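PDB 3LEC: NADB-Rossmann Superfamily protein from Streptococcus agalactiae, which probably methylates N1 of an adenine in tRNA and binds a zinc ion. Local coordinates for residues Q13-Y18 with Y156-V161; G22-D27 with N90-T95; L26-D31 with N80-F85; L35-L40 with S72-R77; F141-E146 with G176-S181. All coordinates share one frame; numbering follows the deposited sequence.

Contact 1 (Q13-Y18 with Y156-V161); sequences QKVANY and YEILVV
Y18 holds CG anti to its carbonyl carbon (chi1 -73°), while V160 places CG2 in the corresponding position and sends CG1 anti to its backbone N (chi1 -176°). With these settings a single methyl, V160 CG2, lies over one face of the tyrosine ring. It stands 3.5 Å from the Y18 ring centroid and 17° off the normal, the geometry of a CH-pi contact. The methyl is displaced toward the root of the ring, where V160 CG2 to Y18 CG is 3.4 Å.

I158, two residues earlier on the same side of the strand, reaches the helix with its extended branch. Its CD1 ends 3.5 Å from K14 CB and 3.6 Å from V15 N, so the methyl rests against the helix backbone as well as its side chains. V15 CG2 flanks the same branch, 3.8 Å from I158 CD1. The other branch, I158 CG2, approaches Y18 CD2 obliquely at 4.1 Å.

V15 and I158 also both touch V122 of strand 120-125, while L159 points the other way, onto helix 129-138. Helices on both faces of a central sheet, here helix 10-16 and helix 129-138, are the mark of the three-layer alpha/beta/alpha Rossmann-like fold.

Contact 2 (G22-D27 with N90-T95); sequences GARLLD and NIDTIT
D27 and T95 turn their polar ends to each other on one face of two parallel strands. T95 OG1 sits between its backbone N and carbonyl carbon (chi1 50°) and donates to D27 OD1 at 2.8 Å, coming from above the carboxylate plane, 57° out of it. The second oxygen, D27 OD2, is taken by the hydroxyl of S30.

On this same face L25 crosses T95 at about a right angle, with L25 CD1 3.7 Å from T95 CG2. On the other face the contacts are looser: L26 CB meets I91 CG2 at 4.2 Å.

The backbone bonds fix the register. L26 N donates to T93 O at 2.8 Å, and T95 N returns an equal bond to L26 O. Toward the start of the pair, R24 O accepts from both D92 N and T93 N.

D92 folds its carboxylate back toward the R24 backbone. R24 N meets D92 OD1 at 3.2 Å on the syn side, with D92 OD2 a weak second acceptor. T93 OG1 pins the group further, using the anti lone pair of D92 OD2 at 2.8 Å. The R24 side chain crosses N90 at about a right angle, the guanidinium plane 24° from the N90 side-chain amide. The weak R24 NE bond goes to the backbone O of N90, at the guanidinium edge, and NH2 bonds D89 O.

The chemistry is therefore uneven: each oxygen of the buried D27 carboxylate has a hydroxyl donor, whereas the charged groups of R24 and D92 are not in contact (R24 NE to D92 OD1 5.6 Å) and may attract each other weakly.

Contact 3 (L26-D31 with N80-F85); sequences LDVGSD and NGLSAF
L26 points from strand 23-28 at the turn of loop 80-85, and its two methyls meet A84 and F85. Its CB aims toward the loop, and CG lies anti to the backbone N (chi1 164°), which carries the branch point outward and leaves the contact to the tips. CD1 ends against the A84 methyl, 3.7 Å from A84 CB. CD2 diverges to the aromatic side: it is 3.5 Å from F85 CD2, then 4.1 Å from F85 CE2, an oblique approach with the two side chains at about a right angle. L82 CD2 closes in more distantly, 4.3 Å from L26 CD2.

V28, next but one along the strand, faces the same way. V28 CG2 packs on L82 CD2 at 3.6 Å, and V28 CG1 lies over the backbone of G81. The loop offers these groups together because it coils as a short 3-10 segment, for which S83 N bonds N80 O at 3.0 Å. K114 holds the far end, making a cation-pi contact with F85 and bonding its carbonyl.

At D27 the strand runs into a type II turn ending at S30, with V28 and G29 in its middle, G29 in the positive phi such turns favour at their third position. An acidic residue followed by a glycine turn at the end of the first strand is consistent with the first sequence motif of Rossmann-fold methyltransferases, which in relatives lines the S-adenosylmethionine site.

Contact 4 (L35-L40 with S72-R77); sequences LPIFLL and SKIDVR
Helix segment 35-40 and strand segment 74-77 run nearly antiparallel, their axes 10.0 Å apart at 169°, so contact is made by side chains, P36 lying nearest I74 and L40 nearest K73 by CA.

I74 does most of it. Its CG1 lies anti to the carbonyl carbon and the chain continues extended (chi2 176°), driving CD1 into the helix flank. I74 CD1 comes 3.5 Å from P36 O, a carbonyl already accepting from L40 N within the helix, and 3.9 Å from P36 CB. I37 crosses I74 at about a right angle, with I37 CG1 4.1 Å from I74 CD1.

L40 slides past I74 in the opposite direction, alongside it: L40 CG is 3.6 Å from I74 CG1. Its chi1 of -93° departs from the staggered value, which suggests mild torsional strain. L40 CD1 then lies on the aliphatic root of K73, 3.6 Å from K73 CB. The rest of that lysine runs out extended, and its NZ donates to a water at 2.7 Å. The exposed end at K73 NZ thus meets water, which may also link to L40 O, although the length of that second bond is doubtful; the middle is hydrocarbon.

Strand 74-78 is an outer strand of the sheet, hydrogen-bonded to strand 45-52, whose A48 also touches L40. Helix 55-67 also packs on this strand, V65 reaching both I74 and V76, while L35 and L39 of helix 34-41 meet helix 10-16.

Contact 5 (F141-E146 with G176-S181); sequences FEIVAE and GPFLLS
E146 makes the tight part of this contact by driving its carboxylate into the start of helix 177-182. With CG anti to the carbonyl carbon (chi1 -57°) and the chain extended beyond it, OE1 reaches the first turn and accepts two backbone bonds. F178 N lies 2.9 Å from E146 OE1, and L179 N lies 3.0 Å from E146 OE1. Both donors come on the anti side of the oxygen but from opposite faces of the carboxylate plane, 35° and 22° out of it. P177 N is close too, yet has no hydrogen to give. G176, at the N-cap position, has a positive phi, as glycine allows, and lies close to the carboxylate. The stem is packed as well, E146 CB lying 3.7 Å from L179 CD2.

The other side has no hydrogen bond across the contact, and F178 is exposed to solvent. Its ring lies flat on a classic beta bulge in which V144 and A145 both face V160. A145 CA stands over the middle of the F178 ring, 4.2 Å from its centroid, as a CH-pi contact. V144 O sits over the same ring, 3.3 Å from F178 CZ, whereas I143 O is at the edge, 3.2 Å from F178 CE2. I143 CG2 adds a side contact with F178 CD2 at 3.9 Å.

Chemically, OE1 is gripped by two amides at a helix N-terminus while OE2 forms a salt bridge with R133 NE. Both the helix end and the arginine would be expected to stabilise the negative charge of E146.

All five contacts reach one seven-stranded mixed sheet of order 3-2-1-4-5-7-6, with strand 155-163, last in the chain and next to the edge, antiparallel to its neighbours, the signature of class I methyltransferases. Contacts 2 and 3 share L26 and D27 of strand 23-28, their centres 10 Å apart; contact 4, on an outer strand, lies 10 Å from contact 2. Contact 1 joins helix 10-16 to strand 155-163, so its span encloses contacts 2, 3 and 4 along the chain. Contact 5 interleaves with contact 1, and their strands are neighbours. Contacts 4 and 5 lie about 28 Å apart between centres, at opposite ends of the sheet; contact 5's strand follows the zinc ligand D140.

Contact 1 (Q13-Y18 with Y156-V161)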
# COMPACT_ATOMS: atom_id res chain seq x y z
N GLN A 13 11.15 -3.55 -0.03
CA GLN A 13 11.65 -4.59 -0.95
C GLN A 13 10.50 -5.41 -1.49
O GLN A 13 10.47 -5.71 -2.68
CB GLN A 13 12.69 -5.51 -0.28
CG GLN A 13 13.33 -6.60 -1.24
CD GLN A 13 14.03 -5.97 -2.43
OE1 GLN A 13 13.71 -6.28 -3.60
NE2 GLN A 13 15.02 -5.11 -2.16
N LYS A 14 9.59 -5.80 -0.61
CA LYS A 14 8.43 -6.59 -1.02
C LYS A 14 7.46 -5.80 -1.93
O LYS A 14 6.83 -6.38 -2.79
CB LYS A 14 7.80 -7.27 0.19
CG LYS A 14 8.74 -8.39 0.68
CD LYS A 14 8.34 -9.03 1.99
CE LYS A 14 9.47 -9.93 2.51
NZ LYS A 14 9.54 -11.21 1.74
N VAL A 15 7.40 -4.49 -1.76
CA VAL A 15 6.74 -3.64 -2.75
C VAL A 15 7.51 -3.65 -4.09
O VAL A 15 6.92 -3.86 -5.14
CB VAL A 15 6.57 -2.18 -2.25
CG1 VAL A 15 6.02 -1.28 -3.34
CG2 VAL A 15 5.64 -2.15 -1.07
N ALA A 16 8.82 -3.39 -4.06
CA ALA A 16 9.66 -3.41 -5.29
C ALA A 16 9.51 -4.71 -6.08
O ALA A 16 9.51 -4.67 -7.31
CB ALA A 16 11.13 -3.18 -4.95
N ASN A 17 9.39 -5.84 -5.38
CA ASN A 17 9.30 -7.16 -6.04
C ASN A 17 8.09 -7.27 -6.96
O ASN A 17 8.09 -8.11 -7.85
CB ASN A 17 9.26 -8.33 -5.03
CG ASN A 17 10.51 -8.44 -4.17
OD1 ASN A 17 10.47 -8.99 -3.07
ND2 ASN A 17 11.61 -7.90 -4.65
N TYR A 18 7.06 -6.46 -6.71
CA TYR A 18 5.82 -6.46 -7.49
C TYR A 18 5.74 -5.41 -8.60
O TYR A 18 4.77 -5.38 -9.35
CB TYR A 18 4.60 -6.31 -6.60
CG TYR A 18 4.24 -7.51 -5.77
CD1 TYR A 18 3.78 -8.69 -6.36
CD2 TYR A 18 4.33 -7.46 -4.39
CE1 TYR A 18 3.43 -9.81 -5.57
CE2 TYR A 18 3.98 -8.56 -3.60
CZ TYR A 18 3.54 -9.72 -4.20
OH TYR A 18 3.19 -10.78 -3.39
N TYR A 156 3.08 -5.89 7.94
CA TYR A 156 2.61 -4.96 6.91
C TYR A 156 2.00 -5.75 5.75
O TYR A 156 2.59 -6.74 5.31
CB TYR A 156 3.78 -4.13 6.35
CG TYR A 156 4.43 -3.22 7.36
CD1 TYR A 156 3.92 -1.94 7.61
CD2 TYR A 156 5.58 -3.62 8.04
CE1 TYR A 156 4.52 -1.09 8.55
CE2 TYR A 156 6.21 -2.77 9.00
CZ TYR A 156 5.67 -1.51 9.23
OH TYR A 156 6.26 -0.66 10.15
N GLU A 157 0.83 -5.29 5.30
CA GLU A 157 0.15 -5.85 4.14
C GLU A 157 0.50 -5.08 2.89
O GLU A 157 0.59 -3.85 2.93
CB GLU A 157 -1.36 -5.82 4.34
CG GLU A 157 -1.83 -6.65 5.53
CD GLU A 157 -3.33 -6.88 5.60
OE1 GLU A 157 -4.07 -6.56 4.64
OE2 GLU A 157 -3.78 -7.39 6.64
N ILE A 158 0.68 -5.80 1.78
CA ILE A 158 0.86 -5.19 0.46
C ILE A 158 -0.26 -5.70 -0.47
O ILE A 158 -0.49 -6.90 -0.55
CB ILE A 158 2.25 -5.54 -0.13
CG1 ILE A 158 3.37 -4.87 0.68
CG2 ILE A 158 2.33 -5.22 -1.66
CD1 ILE A 158 4.76 -5.49 0.42
N LEU A 159 -0.92 -4.77 -1.16
CA LEU A 159 -1.94 -5.11 -2.16
C LEU A 159 -1.47 -4.76 -3.56
O LEU A 159 -1.07 -3.63 -3.80
CB LEU A 159 -3.23 -4.33 -1.88
CG LEU A 159 -3.96 -4.47 -0.55
CD1 LEU A 159 -5.28 -3.73 -0.59
CD2 LEU A 159 -4.17 -5.91 -0.20
N VAL A 160 -1.56 -5.71 -4.49
CA VAL A 160 -1.18 -5.47 -5.89
C VAL A 160 -2.47 -5.39 -6.68
O VAL A 160 -3.33 -6.27 -6.53
CB VAL A 160 -0.31 -6.60 -6.45
CG1 VAL A 160 0.14 -6.27 -7.88
CG2 VAL A 160 0.90 -6.82 -5.55
N VAL A 161 -2.62 -4.33 -7.48
CA VAL A 161 -3.91 -3.97 -8.02
C VAL A 161 -3.80 -3.68 -9.51
O VAL A 161 -2.82 -3.10 -9.98
CB VAL A 161 -4.48 -2.68 -7.31
CG1 VAL A 161 -5.79 -2.24 -7.92
CG2 VAL A 161 -4.69 -2.91 -5.81

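Contact 2 (G22-D27 with N90-T95)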
# COMPACT_ATOMS: atom_id res chain seq x y z
N GLY A 22 10.65 -2.79 -16.36
CA GLY A 22 10.52 -1.76 -17.39
C GLY A 22 9.45 -0.71 -17.05
O GLY A 22 9.17 0.17 -17.87
N ALA A 23 8.85 -0.80 -15.85
CA ALA A 23 7.80 0.15 -15.46
C ALA A 23 8.28 1.60 -15.50
O ALA A 23 9.48 1.89 -15.32
CB ALA A 23 7.22 -0.17 -14.06
N ARG A 24 7.34 2.49 -15.74
CA ARG A 24 7.53 3.92 -15.57
C ARG A 24 6.62 4.22 -14.40
O ARG A 24 5.41 4.07 -14.49
CB ARG A 24 7.12 4.65 -16.83
CG ARG A 24 7.91 4.23 -18.04
CD ARG A 24 7.49 4.99 -19.31
NE ARG A 24 7.61 6.45 -19.15
CZ ARG A 24 8.71 7.17 -19.35
NH1 ARG A 24 9.84 6.59 -19.75
NH2 ARG A 24 8.68 8.49 -19.16
N LEU A 25 7.23 4.60 -13.28
CA LEU A 25 6.61 4.51 -11.95
C LEU A 25 6.44 5.89 -11.35
O LEU A 25 7.34 6.71 -11.45
CB LEU A 25 7.54 3.71 -11.04
CG LEU A 25 7.25 3.68 -9.53
CD1 LEU A 25 6.05 2.83 -9.24
CD2 LEU A 25 8.47 3.16 -8.77
N LEU A 26 5.29 6.12 -10.72
CA LEU A 26 5.14 7.21 -9.74
C LEU A 26 5.04 6.64 -8.32
O LEU A 26 4.15 5.81 -8.03
CB LEU A 26 3.93 8.08 -10.07
CG LEU A 26 3.41 9.02 -8.97
CD1 LEU A 26 4.29 10.27 -8.73
CD2 LEU A 26 1.98 9.42 -9.22
N ASP A 27 5.92 7.13 -7.45
CA ASP A 27 5.91 6.79 -6.02
C ASP A 27 5.35 7.98 -5.28
O ASP A 27 6.02 9.01 -5.16
CB ASP A 27 7.33 6.49 -5.52
CG ASP A 27 7.36 5.74 -4.17
OD1 ASP A 27 6.29 5.25 -3.72
OD2 ASP A 27 8.45 5.64 -3.56
N ASN A 90 3.91 9.25 -19.26
CA ASN A 90 3.63 7.87 -19.66
C ASN A 90 3.83 6.88 -18.50
O ASN A 90 4.51 5.88 -18.66
CB ASN A 90 4.52 7.48 -20.86
CG ASN A 90 4.08 6.18 -21.51
OD1 ASN A 90 2.94 5.74 -21.33
ND2 ASN A 90 4.98 5.55 -22.27
N ILE A 91 3.25 7.20 -17.34
CA ILE A 91 3.32 6.34 -16.15
C ILE A 91 2.37 5.17 -16.30
O ILE A 91 1.22 5.36 -16.69
CB ILE A 91 2.96 7.14 -14.88
CG1 ILE A 91 3.95 8.30 -14.68
CG2 ILE A 91 2.91 6.23 -13.65
CD1 ILE A 91 5.44 7.90 -14.53
N ASP A 92 2.85 3.97 -16.01
CA ASP A 92 2.03 2.78 -16.07
C ASP A 92 1.87 2.15 -14.69
O ASP A 92 1.03 1.27 -14.52
CB ASP A 92 2.60 1.77 -17.07
CG ASP A 92 4.08 1.48 -16.83
OD1 ASP A 92 4.88 1.79 -17.72
OD2 ASP A 92 4.45 0.96 -15.76
N THR A 93 2.66 2.60 -13.72
CA THR A 93 2.61 2.02 -12.36
C THR A 93 2.68 3.09 -11.27
O THR A 93 3.50 4.01 -11.35
CB THR A 93 3.77 1.03 -12.11
OG1 THR A 93 3.85 0.06 -13.16
CG2 THR A 93 3.59 0.30 -10.78
N ILE A 94 1.87 2.93 -10.23
CA ILE A 94 1.84 3.85 -9.08
C ILE A 94 2.04 3.03 -7.81
O ILE A 94 1.43 1.98 -7.63
CB ILE A 94 0.53 4.64 -9.04
CG1 ILE A 94 0.42 5.55 -10.29
CG2 ILE A 94 0.41 5.48 -7.74
CD1 ILE A 94 -0.91 6.35 -10.36
N THR A 95 2.95 3.49 -6.95
CA THR A 95 3.10 2.91 -5.61
C THR A 95 2.68 3.96 -4.57
O THR A 95 2.99 5.14 -4.70
CB THR A 95 4.53 2.42 -5.35
OG1 THR A 95 5.48 3.45 -5.67
CG2 THR A 95 4.86 1.16 -6.18

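Contact 3 (L26-D31 with N80-F85)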
# COMPACT_ATOMS: atom_id res chain seq x y z
N LEU A 26 5.29 6.12 -10.72
CA LEU A 26 5.14 7.21 -9.74
C LEU A 26 5.04 6.64 -8.32
O LEU A 26 4.15 5.81 -8.03
CB LEU A 26 3.93 8.08 -10.07
CG LEU A 26 3.41 9.02 -8.97
CD1 LEU A 26 4.29 10.27 -8.73
CD2 LEU A 26 1.98 9.42 -9.22
N ASP A 27 5.92 7.13 -7.45
CA ASP A 27 5.91 6.79 -6.02
C ASP A 27 5.35 7.98 -5.28
O ASP A 27 6.02 9.01 -5.16
CB ASP A 27 7.33 6.49 -5.52
CG ASP A 27 7.36 5.74 -4.17
OD1 ASP A 27 6.29 5.25 -3.72
OD2 ASP A 27 8.45 5.64 -3.56
N VAL A 28 4.12 7.85 -4.79
CA VAL A 28 3.42 8.96 -4.16
C VAL A 28 3.82 9.08 -2.70
O VAL A 28 3.65 8.13 -1.93
CB VAL A 28 1.91 8.76 -4.22
CG1 VAL A 28 1.20 10.00 -3.65
CG2 VAL A 28 1.48 8.50 -5.63
N GLY A 29 4.35 10.24 -2.33
CA GLY A 29 4.87 10.47 -0.98
C GLY A 29 6.05 9.56 -0.72
O GLY A 29 6.17 8.97 0.37
N SER A 30 6.92 9.47 -1.71
CA SER A 30 8.08 8.59 -1.69
C SER A 30 8.88 8.74 -0.41
O SER A 30 9.15 9.86 0.04
CB SER A 30 8.96 8.87 -2.90
OG SER A 30 9.91 7.83 -3.01
N ASP A 31 9.21 7.60 0.18
CA ASP A 31 10.03 7.58 1.38
C ASP A 31 11.48 7.84 0.95
O ASP A 31 12.22 6.92 0.59
CB ASP A 31 9.87 6.22 2.09
CG ASP A 31 10.72 6.09 3.34
OD1 ASP A 31 11.39 7.06 3.73
OD2 ASP A 31 10.72 4.99 3.94
N ASN A 80 0.52 17.81 -5.00
CA ASN A 80 -0.52 17.12 -4.22
C ASN A 80 -0.95 15.79 -4.85
O ASN A 80 -1.53 15.76 -5.93
CB ASN A 80 -1.73 18.05 -4.06
N GLY A 81 -0.62 14.70 -4.17
CA GLY A 81 -0.97 13.35 -4.61
C GLY A 81 -0.66 13.08 -6.06
O GLY A 81 0.47 13.31 -6.53
N LEU A 82 -1.69 12.65 -6.79
CA LEU A 82 -1.49 12.18 -8.13
C LEU A 82 -1.23 13.30 -9.15
O LEU A 82 -1.00 13.01 -10.30
CB LEU A 82 -2.62 11.26 -8.59
CG LEU A 82 -2.98 10.07 -7.67
CD1 LEU A 82 -3.73 9.07 -8.47
CD2 LEU A 82 -1.76 9.41 -7.01
N SER A 83 -1.28 14.57 -8.72
CA SER A 83 -0.89 15.71 -9.56
C SER A 83 0.61 15.67 -9.88
O SER A 83 1.10 16.44 -10.71
CB SER A 83 -1.23 17.04 -8.87
OG SER A 83 -2.63 17.25 -8.77
N ALA A 84 1.34 14.80 -9.18
CA ALA A 84 2.78 14.66 -9.38
C ALA A 84 3.10 14.04 -10.76
O ALA A 84 4.25 13.94 -11.13
CB ALA A 84 3.39 13.81 -8.30
N PHE A 85 2.09 13.61 -11.50
CA PHE A 85 2.37 13.16 -12.88
C PHE A 85 1.41 13.70 -13.93
O PHE A 85 0.37 14.25 -13.58
CB PHE A 85 2.54 11.63 -12.99
CG PHE A 85 1.24 10.87 -13.14
CD1 PHE A 85 0.92 10.26 -14.34
CD2 PHE A 85 0.36 10.76 -12.07
CE1 PHE A 85 -0.28 9.55 -14.48
CE2 PHE A 85 -0.83 10.06 -12.19
CZ PHE A 85 -1.16 9.46 -13.41

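Contact 4 (L35-L40 with S72-R77)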
# COMPACT_ATOMS: atom_id res chain seq x y z
N LEU A 35 12.84 3.68 -2.84
CA LEU A 35 12.26 2.71 -3.75
C LEU A 35 12.53 3.08 -5.24
O LEU A 35 13.05 2.26 -5.98
CB LEU A 35 10.78 2.53 -3.43
CG LEU A 35 9.98 1.69 -4.43
CD1 LEU A 35 10.52 0.28 -4.48
CD2 LEU A 35 8.48 1.72 -4.11
N PRO A 36 12.22 4.33 -5.66
CA PRO A 36 12.64 4.66 -7.03
C PRO A 36 14.16 4.50 -7.28
O PRO A 36 14.56 4.01 -8.35
CB PRO A 36 12.19 6.12 -7.21
CG PRO A 36 11.17 6.36 -6.22
CD PRO A 36 11.40 5.39 -5.06
N ILE A 37 15.02 4.87 -6.32
CA ILE A 37 16.47 4.71 -6.51
C ILE A 37 16.86 3.24 -6.67
O ILE A 37 17.67 2.91 -7.53
CB ILE A 37 17.31 5.39 -5.36
CG1 ILE A 37 17.21 6.92 -5.49
CG2 ILE A 37 18.78 4.96 -5.39
CD1 ILE A 37 17.49 7.66 -4.20
N PHE A 38 16.28 2.38 -5.85
CA PHE A 38 16.57 0.96 -5.96
C PHE A 38 16.24 0.47 -7.37
O PHE A 38 17.07 -0.16 -8.03
CB PHE A 38 15.77 0.14 -4.96
CG PHE A 38 15.97 -1.34 -5.15
CD1 PHE A 38 17.20 -1.93 -4.87
CD2 PHE A 38 14.95 -2.11 -5.71
CE1 PHE A 38 17.43 -3.29 -5.11
CE2 PHE A 38 15.14 -3.50 -5.93
CZ PHE A 38 16.37 -4.08 -5.63
N LEU A 39 15.04 0.82 -7.83
CA LEU A 39 14.51 0.26 -9.07
C LEU A 39 15.30 0.79 -10.25
O LEU A 39 15.55 0.03 -11.20
CB LEU A 39 13.03 0.60 -9.21
CG LEU A 39 12.14 -0.15 -8.21
CD1 LEU A 39 10.71 0.31 -8.39
CD2 LEU A 39 12.30 -1.70 -8.39
N LEU A 40 15.67 2.07 -10.21
CA LEU A 40 16.45 2.68 -11.29
C LEU A 40 17.92 2.28 -11.29
O LEU A 40 18.50 2.07 -12.36
CB LEU A 40 16.31 4.21 -11.30
CG LEU A 40 15.20 4.76 -12.20
CD1 LEU A 40 15.40 4.34 -13.68
CD2 LEU A 40 13.79 4.36 -11.73
N SER A 72 18.72 12.07 -14.19
CA SER A 72 18.20 11.88 -15.56
C SER A 72 17.07 10.86 -15.62
O SER A 72 16.26 10.88 -16.56
CB SER A 72 19.32 11.45 -16.51
OG SER A 72 20.26 12.48 -16.74
N LYS A 73 17.03 9.98 -14.63
CA LYS A 73 16.06 8.88 -14.66
C LYS A 73 14.96 8.99 -13.61
O LYS A 73 13.98 8.26 -13.67
CB LYS A 73 16.79 7.54 -14.55
CG LYS A 73 17.71 7.26 -15.77
CD LYS A 73 18.58 6.05 -15.50
CE LYS A 73 19.27 5.55 -16.76
NZ LYS A 73 20.18 4.42 -16.40
N ILE A 74 15.11 9.91 -12.67
CA ILE A 74 14.12 10.08 -11.61
C ILE A 74 13.75 11.53 -11.40
O ILE A 74 14.59 12.34 -11.01
CB ILE A 74 14.55 9.44 -10.28
CG1 ILE A 74 14.87 7.95 -10.46
CG2 ILE A 74 13.44 9.64 -9.25
CD1 ILE A 74 15.39 7.27 -9.19
N ASP A 75 12.49 11.86 -11.66
CA ASP A 75 11.98 13.20 -11.41
C ASP A 75 11.47 13.31 -9.99
O ASP A 75 10.83 12.39 -9.48
CB ASP A 75 10.87 13.57 -12.40
CG ASP A 75 11.40 13.99 -13.76
OD1 ASP A 75 12.63 14.18 -13.90
OD2 ASP A 75 10.58 14.14 -14.70
N VAL A 76 11.76 14.43 -9.34
CA VAL A 76 11.27 14.61 -7.99
C VAL A 76 10.37 15.83 -8.09
O VAL A 76 10.78 16.84 -8.64
CB VAL A 76 12.42 14.82 -6.97
CG1 VAL A 76 11.86 15.07 -5.58
CG2 VAL A 76 13.42 13.66 -6.98
N ARG A 77 9.13 15.69 -7.65
CA ARG A 77 8.14 16.74 -7.83
C ARG A 77 7.40 17.08 -6.55
O ARG A 77 7.12 16.21 -5.72
CB ARG A 77 7.18 16.38 -8.96
CG ARG A 77 7.90 16.18 -10.28
CD ARG A 77 6.96 16.06 -11.45
NE ARG A 77 7.69 15.60 -12.63
CZ ARG A 77 7.11 15.04 -13.70
NH1 ARG A 77 5.80 14.91 -13.76
NH2 ARG A 77 7.86 14.64 -14.71
O HOH W 1 18.62 3.04 -14.67

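Contact 5 (F141-E146 with G176-S181)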
# COMPACT_ATOMS: atom_id res chain seq x y z
N PHE A 141 -11.43 -1.54 -9.59
CA PHE A 141 -10.10 -2.10 -9.40
C PHE A 141 -10.17 -3.51 -8.84
O PHE A 141 -11.14 -3.87 -8.17
CB PHE A 141 -9.24 -1.18 -8.54
CG PHE A 141 -8.98 0.15 -9.18
CD1 PHE A 141 -7.96 0.27 -10.11
CD2 PHE A 141 -9.77 1.26 -8.87
CE1 PHE A 141 -7.72 1.50 -10.76
CE2 PHE A 141 -9.54 2.50 -9.51
CZ PHE A 141 -8.52 2.61 -10.45
N GLU A 142 -9.14 -4.30 -9.15
CA GLU A 142 -9.07 -5.69 -8.75
C GLU A 142 -7.71 -5.99 -8.11
O GLU A 142 -6.66 -5.63 -8.64
CB GLU A 142 -9.33 -6.60 -9.96
CG GLU A 142 -9.13 -8.09 -9.67
CD GLU A 142 -9.57 -8.99 -10.82
OE1 GLU A 142 -10.33 -9.94 -10.55
OE2 GLU A 142 -9.16 -8.76 -11.98
N ILE A 143 -7.75 -6.63 -6.95
CA ILE A 143 -6.54 -7.11 -6.29
C ILE A 143 -6.13 -8.40 -6.98
O ILE A 143 -6.96 -9.33 -7.11
CB ILE A 143 -6.82 -7.39 -4.79
CG1 ILE A 143 -7.22 -6.09 -4.08
CG2 ILE A 143 -5.58 -8.03 -4.15
CD1 ILE A 143 -7.94 -6.32 -2.76
N VAL A 144 -4.88 -8.48 -7.43
CA VAL A 144 -4.36 -9.67 -8.15
C VAL A 144 -3.29 -10.43 -7.40
O VAL A 144 -2.95 -11.55 -7.78
CB VAL A 144 -3.85 -9.31 -9.56
CG1 VAL A 144 -4.97 -8.83 -10.41
CG2 VAL A 144 -2.70 -8.27 -9.50
N ALA A 145 -2.75 -9.81 -6.35
CA ALA A 145 -1.87 -10.45 -5.40
C ALA A 145 -1.85 -9.66 -4.08
O ALA A 145 -2.08 -8.43 -4.07
CB ALA A 145 -0.44 -10.60 -5.96
N GLU A 146 -1.61 -10.38 -2.98
CA GLU A 146 -1.37 -9.75 -1.67
C GLU A 146 -0.21 -10.41 -0.93
O GLU A 146 0.07 -11.60 -1.12
CB GLU A 146 -2.62 -9.77 -0.78
CG GLU A 146 -3.85 -9.13 -1.37
CD GLU A 146 -5.06 -9.27 -0.47
OE1 GLU A 146 -5.40 -10.42 -0.12
OE2 GLU A 146 -5.68 -8.22 -0.14
N GLY A 176 -8.52 -10.13 3.31
CA GLY A 176 -7.79 -10.14 2.04
C GLY A 176 -8.04 -11.44 1.30
O GLY A 176 -7.85 -12.51 1.86
N PRO A 177 -8.51 -11.35 0.03
CA PRO A 177 -8.84 -12.54 -0.72
C PRO A 177 -7.62 -13.47 -0.86
O PRO A 177 -7.76 -14.69 -0.70
CB PRO A 177 -9.30 -11.99 -2.09
CG PRO A 177 -8.63 -10.58 -2.15
CD PRO A 177 -8.73 -10.11 -0.74
N PHE A 178 -6.44 -12.89 -1.14
CA PHE A 178 -5.21 -13.67 -1.31
C PHE A 178 -4.55 -14.02 0.00
O PHE A 178 -3.98 -15.10 0.12
CB PHE A 178 -4.24 -12.97 -2.26
CG PHE A 178 -4.71 -12.95 -3.68
CD1 PHE A 178 -4.38 -13.98 -4.55
CD2 PHE A 178 -5.52 -11.90 -4.13
CE1 PHE A 178 -4.84 -13.97 -5.87
CE2 PHE A 178 -5.98 -11.88 -5.46
CZ PHE A 178 -5.63 -12.92 -6.33
N LEU A 179 -4.63 -13.13 0.99
CA LEU A 179 -4.07 -13.44 2.33
C LEU A 179 -4.84 -14.58 3.00
O LEU A 179 -4.25 -15.43 3.65
CB LEU A 179 -4.09 -12.21 3.24
CG LEU A 179 -3.31 -10.98 2.72
CD1 LEU A 179 -3.40 -9.85 3.75
CD2 LEU A 179 -1.84 -11.33 2.43
N LEU A 180 -6.15 -14.60 2.80
CA LEU A 180 -6.99 -15.69 3.32
C LEU A 180 -6.60 -17.04 2.72
O LEU A 180 -6.50 -18.05 3.43
CB LEU A 180 -8.45 -15.40 3.01
CG LEU A 180 -9.25 -14.54 3.97
CD1 LEU A 180 -10.60 -14.14 3.34
CD2 LEU A 180 -9.45 -15.30 5.30
N SER A 181 -6.37 -17.04 1.42
CA SER A 181 -6.11 -18.25 0.66
C SER A 181 -4.70 -18.79 0.92
O SER A 181 -4.49 -20.01 1.05
CB SER A 181 -6.35 -17.98 -0.83
OG SER A 181 -6.02 -19.11 -1.62